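Long-range contact in exodeoxyribonuclease (Neisseria meningitidis, PDB 4B5I), which probably cleaves the DNA backbone at abasic sites and trims 3' ends as a magnesium- or manganese-dependent AP endonuclease of the ExoA family: residues C33-K38 with S67-Y72. Sequence-based numbering, arbitrary orientation.
Sequences CVQELK and SGVAVY. With MN (manganese (II) ion), chain E; nucleotides of chain B; nucleotides of chain C.
Val34 meets Ala70 squarely across two antiparallel strands, and the pair illustrates how the end of a strand pair can carry a metal-binding carboxylate. Their backbones exchange two hydrogen bonds, Val34 N to Ala70 O and Ala70 N to Val34 O, both 3.0 Å. On the face they share, Val34 divides its two methyls between neighbours: CG2 rests on Ala70 CB at 3.6 Å, while CG1, anti to the carbonyl carbon (chi1 -54°), is directed to Tyr72 CE2, 3.9 Å away. The valine and tyrosine side chains cross at about a right angle, and Tyr72 OH is held beyond them by Met48 O. Strands 31-35 and 69-73 are neighbours in one of the two sheets of the DNase I-like fold, whose strand ends surround the active site. Past Gln35 the chain turns, and the pairing changes to successive amides of a loop: Leu37 N bonds to Gly68 O at 2.8 Å, and Lys38 N to Ser67 O at 2.7 Å. Leu37 lies over the Gly68 peptide, with CD1 against Val69 O and CD2 reaching Ala70 CB; Trp58 packs against both Leu37 and Ala70. Ser67 OG is hydrogen-bonded to Glu92 O and Gly93 O. From this anchored turn both carboxylate oxygens of Glu36 bind the manganese, OE2 at 2.5 Å, and O3' of DC5 of chain B joins them; Lys38 NZ reaches O4' of DA9 of chain C at 3.1 Å while also bonding Asn10 OD1.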
ATOM      1  N   CYS A  33      -0.016  -6.808  -3.767  1.00 39.30           N
ATOM      2  CA  CYS A  33      -0.709  -6.307  -2.588  1.00 31.83           C
ATOM      3  C   CYS A  33      -1.740  -5.256  -2.975  1.00 40.17           C
ATOM      4  O   CYS A  33      -1.386  -4.186  -3.465  1.00 44.57           O
ATOM      5  CB  CYS A  33       0.291  -5.711  -1.598  1.00 37.27           C
ATOM      6  SG  CYS A  33       1.498  -6.889  -0.960  1.00 46.25           S
ATOM      7  N   VAL A  34      -3.015  -5.564  -2.754  1.00 42.92           N
ATOM      8  CA  VAL A  34      -4.084  -4.635  -3.104  1.00 33.50           C
ATOM      9  C   VAL A  34      -4.744  -4.035  -1.867  1.00 33.63           C
ATOM     10  O   VAL A  34      -4.867  -4.693  -0.833  1.00 34.46           O
ATOM     11  CB  VAL A  34      -5.168  -5.304  -3.978  1.00 37.73           C
ATOM     12  CG1 VAL A  34      -4.541  -5.944  -5.208  1.00 35.38           C
ATOM     13  CG2 VAL A  34      -5.949  -6.331  -3.174  1.00 37.77           C
ATOM     14  N   GLN A  35      -5.160  -2.778  -1.981  1.00 35.71           N
ATOM     15  CA  GLN A  35      -5.905  -2.116  -0.917  1.00 40.27           C
ATOM     16  C   GLN A  35      -7.250  -1.619  -1.441  1.00 40.57           C
ATOM     17  O   GLN A  35      -7.420  -1.419  -2.643  1.00 34.28           O
ATOM     18  CB  GLN A  35      -5.101  -0.959  -0.320  1.00 35.75           C
ATOM     19  CG  GLN A  35      -3.770  -1.376   0.282  1.00 42.42           C
ATOM     20  CD  GLN A  35      -2.723  -1.689  -0.772  1.00 35.82           C
ATOM     21  OE1 GLN A  35      -1.927  -2.617  -0.621  1.00 35.24           O
ATOM     22  NE2 GLN A  35      -2.716  -0.909  -1.845  1.00 26.31           N
ATOM     23  N   GLU A  36      -8.198  -1.425  -0.529  1.00 44.64           N
ATOM     24  CA  GLU A  36      -9.559  -1.032  -0.883  1.00 46.25           C
ATOM     25  C   GLU A  36     -10.241  -2.062  -1.776  1.00 48.80           C
ATOM     26  O   GLU A  36     -10.564  -1.783  -2.931  1.00 42.16           O
ATOM     27  CB  GLU A  36      -9.587   0.349  -1.547  1.00 51.34           C
ATOM     28  CG  GLU A  36      -9.294   1.497  -0.599  1.00 62.90           C
ATOM     29  CD  GLU A  36      -9.585   2.848  -1.218  1.00 68.85           C
ATOM     30  OE1 GLU A  36     -10.205   2.883  -2.301  1.00 76.55           O
ATOM     31  OE2 GLU A  36      -9.199   3.873  -0.621  1.00 69.13           O
ATOM     32  N   LEU A  37     -10.456  -3.256  -1.234  1.00 54.40           N
ATOM     33  CA  LEU A  37     -11.212  -4.281  -1.935  1.00 51.09           C
ATOM     34  C   LEU A  37     -12.621  -3.783  -2.200  1.00 44.93           C
ATOM     35  O   LEU A  37     -13.215  -4.092  -3.231  1.00 38.10           O
ATOM     36  CB  LEU A  37     -11.275  -5.562  -1.106  1.00 47.52           C
ATOM     37  CG  LEU A  37      -9.981  -6.359  -0.961  1.00 38.79           C
ATOM     38  CD1 LEU A  37     -10.193  -7.552  -0.037  1.00 24.15           C
ATOM     39  CD2 LEU A  37      -9.489  -6.807  -2.327  1.00 28.82           C
ATOM     40  N   LYS A  38     -13.144  -3.000  -1.258  1.00 48.56           N
ATOM     41  CA  LYS A  38     -14.527  -2.540  -1.308  1.00 61.12           C
ATOM     42  C   LYS A  38     -15.474  -3.706  -1.543  1.00 61.79           C
ATOM     43  O   LYS A  38     -16.351  -3.645  -2.403  1.00 59.35           O
ATOM     44  CB  LYS A  38     -14.714  -1.467  -2.383  1.00 67.49           C
ATOM     45  CG  LYS A  38     -14.150  -0.109  -2.002  1.00 69.37           C
ATOM     46  CD  LYS A  38     -14.651   0.976  -2.939  1.00 69.54           C
ATOM     47  CE  LYS A  38     -14.269   2.359  -2.436  1.00 62.53           C
ATOM     48  NZ  LYS A  38     -14.854   3.435  -3.283  1.00 58.58           N
ATOM     49  N   SER A  67     -13.204  -0.538   2.250  1.00 60.08           N
ATOM     50  CA  SER A  67     -11.839  -0.903   2.620  1.00 50.96           C
ATOM     51  C   SER A  67     -11.484  -2.312   2.148  1.00 47.43           C
ATOM     52  O   SER A  67     -11.996  -2.784   1.134  1.00 45.52           O
ATOM     53  CB  SER A  67     -11.659  -0.785   4.135  1.00 49.71           C
ATOM     54  OG  SER A  67     -10.300  -0.929   4.509  1.00 51.50           O
ATOM     55  N   GLY A  68     -10.604  -2.976   2.888  1.00 47.20           N
ATOM     56  CA  GLY A  68     -10.205  -4.333   2.567  1.00 47.28           C
ATOM     57  C   GLY A  68      -8.856  -4.410   1.878  1.00 55.80           C
ATOM     58  O   GLY A  68      -8.615  -3.729   0.882  1.00 56.56           O
ATOM     59  N   VAL A  69      -7.971  -5.241   2.414  1.00 54.94           N
ATOM     60  CA  VAL A  69      -6.672  -5.475   1.797  1.00 44.59           C
ATOM     61  C   VAL A  69      -6.522  -6.948   1.442  1.00 38.30           C
ATOM     62  O   VAL A  69      -7.272  -7.790   1.932  1.00 41.17           O
ATOM     63  CB  VAL A  69      -5.516  -5.048   2.721  1.00 37.44           C
ATOM     64  CG1 VAL A  69      -5.501  -3.539   2.886  1.00 16.33           C
ATOM     65  CG2 VAL A  69      -5.630  -5.738   4.068  1.00 39.84           C
ATOM     66  N   ALA A  70      -5.552  -7.256   0.587  1.00 35.70           N
ATOM     67  CA  ALA A  70      -5.320  -8.633   0.167  1.00 28.84           C
ATOM     68  C   ALA A  70      -3.912  -8.829  -0.382  1.00 32.49           C
ATOM     69  O   ALA A  70      -3.274  -7.883  -0.847  1.00 29.79           O
ATOM     70  CB  ALA A  70      -6.359  -9.060  -0.867  1.00 18.66           C
ATOM     71  N   VAL A  71      -3.443 -10.072  -0.325  1.00 45.73           N
ATOM     72  CA  VAL A  71      -2.120 -10.428  -0.815  1.00 40.42           C
ATOM     73  C   VAL A  71      -2.185 -11.678  -1.687  1.00 41.49           C
ATOM     74  O   VAL A  71      -2.682 -12.722  -1.258  1.00 45.67           O
ATOM     75  CB  VAL A  71      -1.137 -10.681   0.347  1.00 45.15           C
ATOM     76  CG1 VAL A  71       0.217 -11.124  -0.186  1.00 44.01           C
ATOM     77  CG2 VAL A  71      -0.996  -9.435   1.207  1.00 28.33           C
ATOM     78  N   TYR A  72      -1.688 -11.558  -2.914  1.00 42.17           N
ATOM     79  CA  TYR A  72      -1.562 -12.695  -3.817  1.00 37.35           C
ATOM     80  C   TYR A  72      -0.088 -13.038  -3.975  1.00 44.13           C
ATOM     81  O   TYR A  72       0.772 -12.162  -3.893  1.00 50.20           O
ATOM     82  CB  TYR A  72      -2.158 -12.371  -5.187  1.00 44.00           C
ATOM     83  CG  TYR A  72      -3.518 -11.717  -5.142  1.00 43.71           C
ATOM     84  CD1 TYR A  72      -4.618 -12.384  -4.617  1.00 46.59           C
ATOM     85  CD2 TYR A  72      -3.708 -10.436  -5.641  1.00 36.27           C
ATOM     86  CE1 TYR A  72      -5.864 -11.791  -4.579  1.00 42.33           C
ATOM     87  CE2 TYR A  72      -4.952  -9.833  -5.610  1.00 40.04           C
ATOM     88  CZ  TYR A  72      -6.025 -10.515  -5.078  1.00 41.26           C
ATOM     89  OH  TYR A  72      -7.266  -9.919  -5.043  1.00 42.20           O
TER
HETATM   90 MN    MN E1257      -9.605   5.432  -2.555  1.00 66.62          MN
ATOM     91  P    DC B   5     -13.341   6.688   4.585  1.00103.05           P
ATOM     92  OP1  DC B   5     -12.687   5.756   5.530  1.00105.88           O
ATOM     93  OP2  DC B   5     -13.734   8.039   5.042  1.00107.80           O
ATOM     94  O5'  DC B   5     -12.402   6.852   3.303  1.00114.02           O
ATOM     95  C5'  DC B   5     -12.196   5.727   2.458  1.00110.05           C
ATOM     96  C4'  DC B   5     -12.033   6.157   1.012  1.00104.17           C
ATOM     97  O4'  DC B   5     -13.204   6.900   0.584  1.00105.52           O
ATOM     98  C3'  DC B   5     -10.830   7.057   0.744  1.00 93.95           C
ATOM     99  O3'  DC B   5     -10.000   6.444  -0.227  1.00 81.77           O
ATOM    100  C2'  DC B   5     -11.429   8.363   0.225  1.00 99.78           C
ATOM    101  C1'  DC B   5     -12.781   7.905  -0.310  1.00102.10           C
ATOM    102  N1   DC B   5     -13.808   8.984  -0.353  1.00 99.83           N
ATOM    103  C2   DC B   5     -14.171   9.536  -1.586  1.00 98.65           C
ATOM    104  O2   DC B   5     -13.630   9.117  -2.618  1.00 95.92           O
ATOM    105  N3   DC B   5     -15.107  10.518  -1.615  1.00 94.31           N
ATOM    106  C4   DC B   5     -15.666  10.942  -0.481  1.00 89.19           C
ATOM    107  N4   DC B   5     -16.582  11.910  -0.564  1.00 78.26           N
ATOM    108  C5   DC B   5     -15.309  10.391   0.786  1.00 89.34           C
ATOM    109  C6   DC B   5     -14.385   9.423   0.802  1.00 95.98           C
TER
ATOM    110  P    DG C  10     -17.007  -1.331  -7.081  1.00 76.13           P
ATOM    111  OP1  DG C  10     -15.974  -2.381  -6.915  1.00 71.59           O
ATOM    112  OP2  DG C  10     -17.714  -1.166  -8.369  1.00 88.28           O
ATOM    113  O5'  DG C  10     -18.135  -1.533  -5.968  1.00 96.42           O
ATOM    114  C5'  DG C  10     -17.798  -1.389  -4.596  1.00 95.14           C
ATOM    115  C4'  DG C  10     -19.045  -1.111  -3.774  1.00 94.47           C
ATOM    116  O4'  DG C  10     -19.541   0.229  -4.041  1.00 95.84           O
ATOM    117  C3'  DG C  10     -20.223  -2.048  -4.037  1.00 97.41           C
ATOM    118  O3'  DG C  10     -20.852  -2.364  -2.805  1.00101.93           O
ATOM    119  C2'  DG C  10     -21.140  -1.198  -4.910  1.00 97.56           C
ATOM    120  C1'  DG C  10     -20.940   0.147  -4.228  1.00101.49           C
ATOM    121  N9   DG C  10     -21.405   1.295  -5.001  1.00106.40           N
ATOM    122  C8   DG C  10     -21.408   1.440  -6.368  1.00108.00           C
ATOM    123  N7   DG C  10     -21.890   2.585  -6.766  1.00111.30           N
ATOM    124  C5   DG C  10     -22.229   3.241  -5.588  1.00111.71           C
ATOM    125  C6   DG C  10     -22.798   4.521  -5.384  1.00111.50           C
ATOM    126  O6   DG C  10     -23.127   5.361  -6.236  1.00110.35           O
ATOM    127  N1   DG C  10     -22.979   4.795  -4.030  1.00111.58           N
ATOM    128  C2   DG C  10     -22.652   3.941  -3.003  1.00109.46           C
ATOM    129  N2   DG C  10     -22.900   4.378  -1.759  1.00108.49           N
ATOM    130  N3   DG C  10     -22.120   2.739  -3.181  1.00106.48           N
ATOM    131  C4   DG C  10     -21.936   2.458  -4.495  1.00108.64           C
ATOM    132  P    DA C   9     -15.487   3.883 -10.579  1.00 85.08           P
ATOM    133  OP1  DA C   9     -14.668   3.430 -11.725  1.00 82.00           O
ATOM    134  OP2  DA C   9     -16.958   3.969 -10.710  1.00 88.50           O
ATOM    135  O5'  DA C   9     -15.174   2.953  -9.319  1.00 74.18           O
ATOM    136  C5'  DA C   9     -15.446   3.477  -8.030  1.00 72.96           C
ATOM    137  C4'  DA C   9     -15.672   2.365  -7.029  1.00 70.58           C
ATOM    138  O4'  DA C   9     -16.423   2.898  -5.914  1.00 77.04           O
ATOM    139  C3'  DA C   9     -16.532   1.218  -7.534  1.00 67.67           C
ATOM    140  O3'  DA C   9     -16.344   0.080  -6.696  1.00 65.55           O
ATOM    141  C2'  DA C   9     -17.928   1.807  -7.382  1.00 69.48           C
ATOM    142  C1'  DA C   9     -17.793   2.580  -6.075  1.00 77.79           C
ATOM    143  N9   DA C   9     -18.558   3.822  -6.065  1.00 87.96           N
ATOM    144  C8   DA C   9     -18.995   4.531  -7.148  1.00 91.52           C
ATOM    145  N7   DA C   9     -19.662   5.616  -6.832  1.00 99.92           N
ATOM    146  C5   DA C   9     -19.661   5.616  -5.446  1.00102.18           C
ATOM    147  C6   DA C   9     -20.205   6.501  -4.492  1.00103.51           C
ATOM    148  N6   DA C   9     -20.887   7.606  -4.813  1.00100.64           N
ATOM    149  N1   DA C   9     -20.021   6.204  -3.189  1.00102.27           N
ATOM    150  C2   DA C   9     -19.339   5.099  -2.867  1.00 97.62           C
ATOM    151  N3   DA C   9     -18.784   4.195  -3.671  1.00 96.01           N
ATOM    152  C4   DA C   9     -18.983   4.517  -4.957  1.00 96.19           C
TER